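Putative regulator (Escherichia coli O6, PDB 3HFI) is a putative transcription regulator whose UTRA domain probably senses a small-molecule effector and so modulates DNA binding. Local coordinates at residues I69-N74 and H89-T94; E56-R59 and E64-M67; A41-I46 and H133-V138. All coordinates share one frame; numbering follows the deposited sequence.

Interaction 1 of 3, residues I69-N74 and H89-T94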
loop_
_atom_site.group_PDB
_atom_site.type_symbol
_atom_site.label_atom_id
_atom_site.label_comp_id
_atom_site.label_asym_id
_atom_site.label_seq_id
_atom_site.Cartn_x
_atom_site.Cartn_y
_atom_site.Cartn_z
ATOM N N ILE A 69 0.033 10.623 -9.471
ATOM C CA ILE A 69 -1.135 10.006 -8.896
ATOM C C ILE A 69 -2.369 10.624 -9.513
ATOM O O ILE A 69 -2.503 11.859 -9.525
ATOM C CB ILE A 69 -1.193 10.211 -7.374
ATOM C CG1 ILE A 69 0.174 9.850 -6.741
ATOM C CG2 ILE A 69 -2.381 9.392 -6.792
ATOM C CD1 ILE A 69 0.263 10.093 -5.239
ATOM N N GLU A 70 -3.268 9.777 -10.008
ATOM C CA GLU A 70 -4.596 10.193 -10.502
ATOM C C GLU A 70 -5.641 9.548 -9.626
ATOM O O GLU A 70 -5.811 8.318 -9.653
ATOM C CB GLU A 70 -4.752 9.706 -11.919
ATOM C CG GLU A 70 -3.748 10.307 -12.792
ATOM C CD GLU A 70 -3.952 9.862 -14.203
ATOM O OE1 GLU A 70 -3.421 8.777 -14.561
ATOM O OE2 GLU A 70 -4.617 10.626 -14.950
ATOM N N ASN A 71 -6.269 10.340 -8.777
ATOM C CA ASN A 71 -7.291 9.873 -7.875
ATOM C C ASN A 71 -8.686 10.132 -8.480
ATOM O O ASN A 71 -8.922 11.193 -9.066
ATOM C CB ASN A 71 -7.199 10.633 -6.529
ATOM C CG ASN A 71 -5.865 10.534 -5.877
ATOM O OD1 ASN A 71 -5.157 11.528 -5.709
ATOM N ND2 ASN A 71 -5.532 9.329 -5.433
ATOM N N ARG A 72 -9.607 9.197 -8.319
ATOM C CA ARG A 72 -10.976 9.385 -8.680
ATOM C C ARG A 72 -11.819 9.011 -7.457
ATOM O O ARG A 72 -11.786 7.887 -6.971
ATOM C CB ARG A 72 -11.301 8.495 -9.852
ATOM C CG ARG A 72 -10.827 9.074 -11.186
ATOM C CD ARG A 72 -10.934 8.121 -12.284
ATOM N NE ARG A 72 -10.591 8.713 -13.592
ATOM C CZ ARG A 72 -9.403 8.570 -14.178
ATOM N NH1 ARG A 72 -8.428 7.944 -13.571
ATOM N NH2 ARG A 72 -9.163 9.110 -15.347
ATOM N N ILE A 73 -12.588 9.983 -6.998
ATOM C CA ILE A 73 -13.245 10.002 -5.687
ATOM C C ILE A 73 -14.767 10.087 -5.818
ATOM O O ILE A 73 -15.277 10.958 -6.541
ATOM C CB ILE A 73 -12.746 11.215 -4.851
ATOM C CG1 ILE A 73 -11.223 11.117 -4.648
ATOM C CG2 ILE A 73 -13.430 11.184 -3.520
ATOM C CD1 ILE A 73 -10.474 12.442 -4.853
ATOM N N ASN A 74 -15.484 9.176 -5.138
ATOM C CA ASN A 74 -16.930 9.242 -5.057
ATOM C C ASN A 74 -17.312 10.386 -4.123
ATOM O O ASN A 74 -17.262 10.262 -2.902
ATOM C CB ASN A 74 -17.485 7.933 -4.511
ATOM C CG ASN A 74 -18.972 7.927 -4.446
ATOM O OD1 ASN A 74 -19.625 8.906 -4.817
ATOM N ND2 ASN A 74 -19.534 6.819 -4.016
ATOM N N HIS A 89 -4.209 20.742 1.768
ATOM C CA HIS A 89 -4.787 19.717 2.625
ATOM C C HIS A 89 -4.350 18.399 2.106
ATOM O O HIS A 89 -4.007 18.303 0.933
ATOM C CB HIS A 89 -6.297 19.842 2.637
ATOM C CG HIS A 89 -6.747 21.058 3.364
ATOM N ND1 HIS A 89 -7.093 22.227 2.717
ATOM C CD2 HIS A 89 -6.797 21.333 4.689
ATOM C CE1 HIS A 89 -7.388 23.157 3.612
ATOM N NE2 HIS A 89 -7.210 22.644 4.816
ATOM N N ASN A 90 -4.308 17.396 2.980
ATOM C CA ASN A 90 -3.981 16.014 2.587
ATOM C C ASN A 90 -5.250 15.251 2.171
ATOM O O ASN A 90 -6.309 15.383 2.806
ATOM C CB ASN A 90 -3.291 15.284 3.739
ATOM C CG ASN A 90 -2.029 15.975 4.192
ATOM O OD1 ASN A 90 -1.848 16.252 5.390
ATOM N ND2 ASN A 90 -1.150 16.279 3.237
ATOM N N LEU A 91 -5.137 14.453 1.117
ATOM C CA LEU A 91 -6.328 13.912 0.478
ATOM C C LEU A 91 -7.083 12.972 1.395
ATOM O O LEU A 91 -8.244 13.199 1.660
ATOM C CB LEU A 91 -5.969 13.177 -0.821
ATOM C CG LEU A 91 -7.105 12.496 -1.528
ATOM C CD1 LEU A 91 -8.309 13.461 -1.823
ATOM C CD2 LEU A 91 -6.561 11.891 -2.795
ATOM N N PHE A 92 -6.415 11.941 1.902
ATOM C CA PHE A 92 -7.104 10.895 2.619
ATOM C C PHE A 92 -7.608 11.289 4.018
ATOM O O PHE A 92 -8.758 10.983 4.355
ATOM C CB PHE A 92 -6.309 9.614 2.558
ATOM C CG PHE A 92 -6.267 9.046 1.171
ATOM C CD1 PHE A 92 -7.365 8.366 0.649
ATOM C CD2 PHE A 92 -5.186 9.271 0.341
ATOM C CE1 PHE A 92 -7.366 7.881 -0.657
ATOM C CE2 PHE A 92 -5.177 8.750 -0.980
ATOM C CZ PHE A 92 -6.271 8.063 -1.459
ATOM N N PRO A 93 -6.817 12.052 4.781
ATOM C CA PRO A 93 -7.355 12.663 5.984
ATOM C C PRO A 93 -8.589 13.475 5.720
ATOM O O PRO A 93 -9.514 13.443 6.523
ATOM C CB PRO A 93 -6.219 13.576 6.443
ATOM C CG PRO A 93 -4.965 12.830 5.992
ATOM C CD PRO A 93 -5.375 12.293 4.637
ATOM N N THR A 94 -8.631 14.173 4.579
ATOM C CA THR A 94 -9.770 15.004 4.258
ATOM C C THR A 94 -11.012 14.181 3.899
ATOM O O THR A 94 -12.133 14.553 4.245
ATOM C CB THR A 94 -9.440 16.009 3.112
ATOM O OG1 THR A 94 -8.298 16.816 3.467
ATOM C CG2 THR A 94 -10.608 16.934 2.830
#
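Leu91 and Ile73 meet tip to tip, with Leu91 CD1 3.9 Å from Ile73 CD1. This is the apolar part of the contact. Leu91 has its CG anti to the backbone N (chi1 176°), which sends its two methyls from the first turn of helix 91-99 toward strand 65-73. Leu55 and Arg57 on strand 51-60 also touch it.

The second methyl of Leu91 makes an apolar-to-polar contact. Leu91 CD2 sits 3.3 Å from Asn71 OD1 and 3.4 Å from Asn71 CG. The two side chains come from opposite directions, and the methyl lies over one face of the amide. The amide is buried, but its polar atoms are satisfied beside the methyl: OD1 accepts from Arg57 NH1, and ND2 bonds to Glu147 OE2. These two bonds at opposite ends should fix the rotation of the amide.

An aromatic ring completes the set. Phe92 CZ approaches Asn71 ND2 obliquely at 4.2 Å. Leu91 CG lies 4.2 Å above the centre of one face of the same ring. Leu160 of the second subunit packs on Phe92 as well.

The arrangement is a helix packed by its first turn on a sheet, within the alpha+beta fold of the UTRA domain, where helices pack on an antiparallel sheet.

Interaction 2 of 3, residues E56-R59 and E64-M67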
loop_
_atom_site.group_PDB
_atom_site.type_symbol
_atom_site.label_atom_id
_atom_site.label_comp_id
_atom_site.label_asym_id
_atom_site.label_seq_id
_atom_site.Cartn_x
_atom_site.Cartn_y
_atom_site.Cartn_z
ATOM N N GLU A 56 -5.255 15.057 -10.187
ATOM C CA GLU A 56 -3.930 14.631 -10.605
ATOM C C GLU A 56 -2.890 15.325 -9.735
ATOM O O GLU A 56 -2.876 16.573 -9.641
ATOM C CB GLU A 56 -3.718 15.005 -12.077
ATOM C CG GLU A 56 -2.530 14.382 -12.762
ATOM C CD GLU A 56 -2.489 14.763 -14.282
ATOM O OE1 GLU A 56 -2.856 15.903 -14.669
ATOM O OE2 GLU A 56 -2.094 13.899 -15.097
ATOM N N ARG A 57 -2.024 14.519 -9.128
ATOM C CA ARG A 57 -1.078 14.971 -8.105
ATOM C C ARG A 57 0.297 14.421 -8.395
ATOM O O ARG A 57 0.433 13.263 -8.796
ATOM C CB ARG A 57 -1.553 14.499 -6.739
ATOM C CG ARG A 57 -2.771 15.286 -6.272
ATOM C CD ARG A 57 -3.645 14.458 -5.409
ATOM N NE ARG A 57 -3.032 14.320 -4.118
ATOM C CZ ARG A 57 -2.769 13.170 -3.495
ATOM N NH1 ARG A 57 -3.061 11.964 -3.991
ATOM N NH2 ARG A 57 -2.192 13.236 -2.318
ATOM N N LEU A 58 1.309 15.274 -8.233
ATOM C CA LEU A 58 2.673 14.896 -8.541
ATOM C C LEU A 58 3.397 14.897 -7.218
ATOM O O LEU A 58 3.408 15.898 -6.504
ATOM C CB LEU A 58 3.327 15.864 -9.540
ATOM C CG LEU A 58 4.743 15.515 -10.021
ATOM C CD1 LEU A 58 4.738 14.355 -11.002
ATOM C CD2 LEU A 58 5.401 16.720 -10.655
ATOM N N ARG A 59 3.937 13.750 -6.860
ATOM C CA ARG A 59 4.584 13.619 -5.579
ATOM C C ARG A 59 6.054 13.608 -5.829
ATOM O O ARG A 59 6.520 12.798 -6.621
ATOM C CB ARG A 59 4.215 12.334 -4.909
ATOM C CG ARG A 59 5.187 11.975 -3.816
ATOM C CD ARG A 59 4.497 11.095 -2.810
ATOM N NE ARG A 59 3.308 11.798 -2.341
ATOM C CZ ARG A 59 2.226 11.210 -1.850
ATOM N NH1 ARG A 59 2.152 9.882 -1.746
ATOM N NH2 ARG A 59 1.201 11.955 -1.462
ATOM N N GLU A 64 13.058 15.439 -5.919
ATOM C CA GLU A 64 13.026 14.611 -7.114
ATOM C C GLU A 64 11.587 14.096 -7.270
ATOM O O GLU A 64 10.954 13.721 -6.283
ATOM C CB GLU A 64 13.991 13.442 -6.976
ATOM C CG GLU A 64 14.200 12.659 -8.279
ATOM C CD GLU A 64 14.623 11.215 -8.033
ATOM O OE1 GLU A 64 15.813 10.993 -7.678
ATOM O OE2 GLU A 64 13.758 10.313 -8.194
ATOM N N LYS A 65 11.086 14.081 -8.501
ATOM C CA LYS A 65 9.711 13.625 -8.772
ATOM C C LYS A 65 9.629 12.103 -8.649
ATOM O O LYS A 65 10.257 11.380 -9.431
ATOM C CB LYS A 65 9.246 14.052 -10.168
ATOM C CG LYS A 65 9.167 15.564 -10.376
ATOM C CD LYS A 65 9.198 15.945 -11.866
ATOM C CE LYS A 65 9.942 17.282 -12.108
ATOM N NZ LYS A 65 8.997 18.449 -11.991
ATOM N N ALA A 66 8.868 11.645 -7.652
ATOM C CA ALA A 66 8.682 10.222 -7.352
ATOM C C ALA A 66 7.564 9.615 -8.210
ATOM O O ALA A 66 7.820 8.696 -8.986
ATOM C CB ALA A 66 8.369 10.012 -5.859
ATOM N N MET A 67 6.343 10.133 -8.092
ATOM C CA MET A 67 5.235 9.493 -8.737
ATOM C C MET A 67 4.140 10.460 -9.140
ATOM O O MET A 67 4.000 11.541 -8.564
ATOM C CB MET A 67 4.648 8.444 -7.800
ATOM C CG MET A 67 4.149 8.993 -6.492
ATOM S SD MET A 67 3.882 7.706 -5.209
ATOM C CE MET A 67 5.487 7.737 -4.442
#
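Arg59 and Met67 pair through their backbones at the tight part of this contact. Arg59 N donates to Met67 O at 2.8 Å, nearly straight at 174°. In return Arg59 O takes two N-H groups, from Met67 N at 3.0 Å and Ala66 N at 2.8 Å. Both donors lie in the carbonyl plane, but the Ala66 bond is more bent (137°). The methyl of Ala66 also rests near this oxygen.

The side chains of Arg59 and Met67 run side by side on one face of the sheet, pointing the same way. Arg59 CB is 3.7 Å from Met67 CG. Further out, Met67 CE reaches Arg59 CD at 3.9 Å. Met67 holds its CG between the backbone N and the carbonyl carbon (chi1 60°), and the thioether stays along the arginine chain. Both residues are partly exposed.

The looser side belongs to Leu58 and Lys65. Their chains cross obliquely, and Leu58 CD2 meets Lys65 CG at 3.9 Å. Leu58 is buried and also packs on Leu123 of helix 117-123, whereas Lys65 lies at the partly exposed margin. Ala66 and Met67 together stand opposite the single residue Arg59, a classic beta bulge in the antiparallel hairpin of strands 51-60 and 65-73.

Interaction 3 of 3, residues A41-I46 and H133-V138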
loop_
_atom_site.group_PDB
_atom_site.type_symbol
_atom_site.label_atom_id
_atom_site.label_comp_id
_atom_site.label_asym_id
_atom_site.label_seq_id
_atom_site.Cartn_x
_atom_site.Cartn_y
_atom_site.Cartn_z
ATOM N N ALA A 41 -16.737 3.248 -12.732
ATOM C CA ALA A 41 -17.984 3.076 -12.014
ATOM C C ALA A 41 -18.059 1.698 -11.382
ATOM O O ALA A 41 -18.468 1.593 -10.244
ATOM C CB ALA A 41 -19.226 3.366 -12.939
ATOM N N GLU A 42 -17.702 0.648 -12.112
ATOM C CA GLU A 42 -17.620 -0.742 -11.562
ATOM C C GLU A 42 -16.658 -0.841 -10.366
ATOM O O GLU A 42 -16.987 -1.367 -9.295
ATOM C CB GLU A 42 -17.196 -1.694 -12.723
ATOM C CG GLU A 42 -16.849 -3.202 -12.442
ATOM C CD GLU A 42 -16.023 -3.860 -13.651
ATOM O OE1 GLU A 42 -16.177 -3.404 -14.837
ATOM O OE2 GLU A 42 -15.210 -4.820 -13.422
ATOM N N LYS A 43 -15.465 -0.266 -10.499
ATOM C CA LYS A 43 -14.556 -0.250 -9.342
ATOM C C LYS A 43 -15.167 0.418 -8.125
ATOM O O LYS A 43 -15.092 -0.089 -7.024
ATOM C CB LYS A 43 -13.305 0.499 -9.729
ATOM C CG LYS A 43 -12.528 -0.192 -10.849
ATOM C CD LYS A 43 -11.984 -1.470 -10.322
ATOM C CE LYS A 43 -11.167 -2.175 -11.337
ATOM N NZ LYS A 43 -10.524 -3.300 -10.617
ATOM N N LEU A 44 -15.758 1.601 -8.303
ATOM C CA LEU A 44 -16.293 2.346 -7.179
ATOM C C LEU A 44 -17.703 1.898 -6.766
ATOM O O LEU A 44 -18.259 2.380 -5.789
ATOM C CB LEU A 44 -16.294 3.816 -7.520
ATOM C CG LEU A 44 -14.971 4.602 -7.502
ATOM C CD1 LEU A 44 -15.205 6.013 -8.015
ATOM C CD2 LEU A 44 -14.384 4.640 -6.098
ATOM N N ARG A 45 -18.278 0.951 -7.489
ATOM C CA ARG A 45 -19.654 0.509 -7.267
ATOM C C ARG A 45 -20.645 1.640 -7.295
ATOM O O ARG A 45 -21.450 1.810 -6.382
ATOM C CB ARG A 45 -19.751 -0.323 -5.986
ATOM C CG ARG A 45 -18.715 -1.428 -6.040
ATOM C CD ARG A 45 -18.753 -2.454 -4.936
ATOM N NE ARG A 45 -17.435 -3.111 -4.920
ATOM C CZ ARG A 45 -16.974 -3.946 -3.979
ATOM N NH1 ARG A 45 -17.734 -4.294 -2.923
ATOM N NH2 ARG A 45 -15.736 -4.469 -4.132
ATOM N N ILE A 46 -20.577 2.434 -8.359
ATOM C CA ILE A 46 -21.525 3.520 -8.583
ATOM C C ILE A 46 -22.112 3.356 -9.981
ATOM O O ILE A 46 -21.619 2.560 -10.759
ATOM C CB ILE A 46 -20.883 4.912 -8.400
ATOM C CG1 ILE A 46 -19.740 5.141 -9.380
ATOM C CG2 ILE A 46 -20.408 5.088 -6.957
ATOM C CD1 ILE A 46 -19.117 6.595 -9.257
ATOM N N HIS A 133 3.031 0.634 -12.895
ATOM C CA HIS A 133 1.697 1.169 -12.793
ATOM C C HIS A 133 0.958 0.405 -11.684
ATOM O O HIS A 133 0.971 -0.819 -11.643
ATOM C CB HIS A 133 0.966 1.026 -14.107
ATOM C CG HIS A 133 -0.468 1.405 -14.034
ATOM N ND1 HIS A 133 -0.879 2.703 -13.796
ATOM C CD2 HIS A 133 -1.591 0.689 -14.237
ATOM C CE1 HIS A 133 -2.193 2.758 -13.801
ATOM N NE2 HIS A 133 -2.655 1.556 -14.077
ATOM N N LEU A 134 0.316 1.151 -10.814
ATOM C CA LEU A 134 -0.520 0.604 -9.766
ATOM C C LEU A 134 -1.938 1.104 -9.928
ATOM O O LEU A 134 -2.148 2.295 -10.212
ATOM C CB LEU A 134 0.057 1.097 -8.483
ATOM C CG LEU A 134 -0.504 0.712 -7.169
ATOM C CD1 LEU A 134 0.705 0.043 -6.562
ATOM C CD2 LEU A 134 -0.902 1.942 -6.370
ATOM N N GLU A 135 -2.921 0.201 -9.822
ATOM C CA GLU A 135 -4.322 0.619 -9.593
ATOM C C GLU A 135 -4.632 0.288 -8.160
ATOM O O GLU A 135 -4.407 -0.829 -7.746
ATOM C CB GLU A 135 -5.331 -0.166 -10.424
ATOM C CG GLU A 135 -5.306 0.043 -11.885
ATOM C CD GLU A 135 -6.366 -0.830 -12.588
ATOM O OE1 GLU A 135 -6.609 -1.969 -12.164
ATOM O OE2 GLU A 135 -6.974 -0.398 -13.539
ATOM N N GLN A 136 -5.228 1.212 -7.429
ATOM C CA GLN A 136 -5.529 0.997 -6.046
ATOM C C GLN A 136 -6.950 1.403 -5.757
ATOM O O GLN A 136 -7.379 2.509 -6.118
ATOM C CB GLN A 136 -4.624 1.868 -5.202
ATOM C CG GLN A 136 -4.855 1.643 -3.698
ATOM C CD GLN A 136 -3.987 2.493 -2.855
ATOM O OE1 GLN A 136 -4.089 3.753 -2.894
ATOM N NE2 GLN A 136 -3.082 1.836 -2.077
ATOM N N LEU A 137 -7.676 0.535 -5.094
ATOM C CA LEU A 137 -9.047 0.800 -4.715
ATOM C C LEU A 137 -9.025 0.925 -3.197
ATOM O O LEU A 137 -8.537 0.058 -2.540
ATOM C CB LEU A 137 -9.960 -0.346 -5.194
ATOM C CG LEU A 137 -11.473 -0.148 -5.143
ATOM C CD1 LEU A 137 -11.921 1.142 -5.802
ATOM C CD2 LEU A 137 -12.230 -1.340 -5.739
ATOM N N VAL A 138 -9.605 2.001 -2.684
ATOM C CA VAL A 138 -9.629 2.367 -1.265
ATOM C C VAL A 138 -11.076 2.369 -0.779
ATOM O O VAL A 138 -11.949 2.889 -1.467
ATOM C CB VAL A 138 -8.948 3.751 -1.056
ATOM C CG1 VAL A 138 -8.987 4.172 0.432
ATOM C CG2 VAL A 138 -7.463 3.695 -1.567
#
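Leu137 points its branched end at the last turn of helix 38-44 and meets the backbone of Lys43. Its CD2 lies 3.4 Å from Lys43 O and its CD1 3.6 Å from the same oxygen, so both methyls bear on one carbonyl. Leu137 CG is anti to the backbone N (chi1 -168°), which carries the isobutyl group out from strand 130-139 to the helix. CD1 also comes within 4.3 Å of Leu44 CD2. Leu44 itself is buried and packs on Ile52 of strand 51-60.

The helix ends here in a Schellman motif. Arg45 leaves helical geometry with positive phi. Ile46 N bonds back to Ala41 O at 3.0 Å, and Arg45 N to Glu42 O at 3.2 Å. The contact thus sets the C-terminal turn of a short helix on the six-stranded antiparallel sheet of the UTRA domain.

Lys43 lies along the other part of the contact. Its CB is 4.2 Å from Leu137 CD1, and its extended end runs toward Glu135. Lys43 NZ and Glu135 OE1 remain 4.4 Å apart, beyond a salt bridge, although their opposite charges probably still attract. The firmer partner of Glu135 is the Tyr39 hydroxyl on the same helix, hydrogen-bonded to OE2.

From the N terminus, segment 41-46, at the end of helix 38-44, opens interaction 3. Its partner, 133-138 on strand 130-139, begins 87 residues after Ile46. This loop holds both other contacts. Interaction 2 closes first, as a short hairpin between strands 51-60 and 65-73. Interaction 1 opens afterwards on strand 65-73 and closes at helix 91-99, so the two follow in series without crossing. They touch through the backbone pairing of Ile69 with Arg57. Interactions 1 and 3 also touch, through Asn74 with Ile46 and Phe92 with Val138. Interactions 2 and 3 lie about 20 Å apart between centres. Interaction 2 joins neighbouring strands; interactions 1 and 3 set helices 91-99 and 38-44 on opposite faces of the sheet.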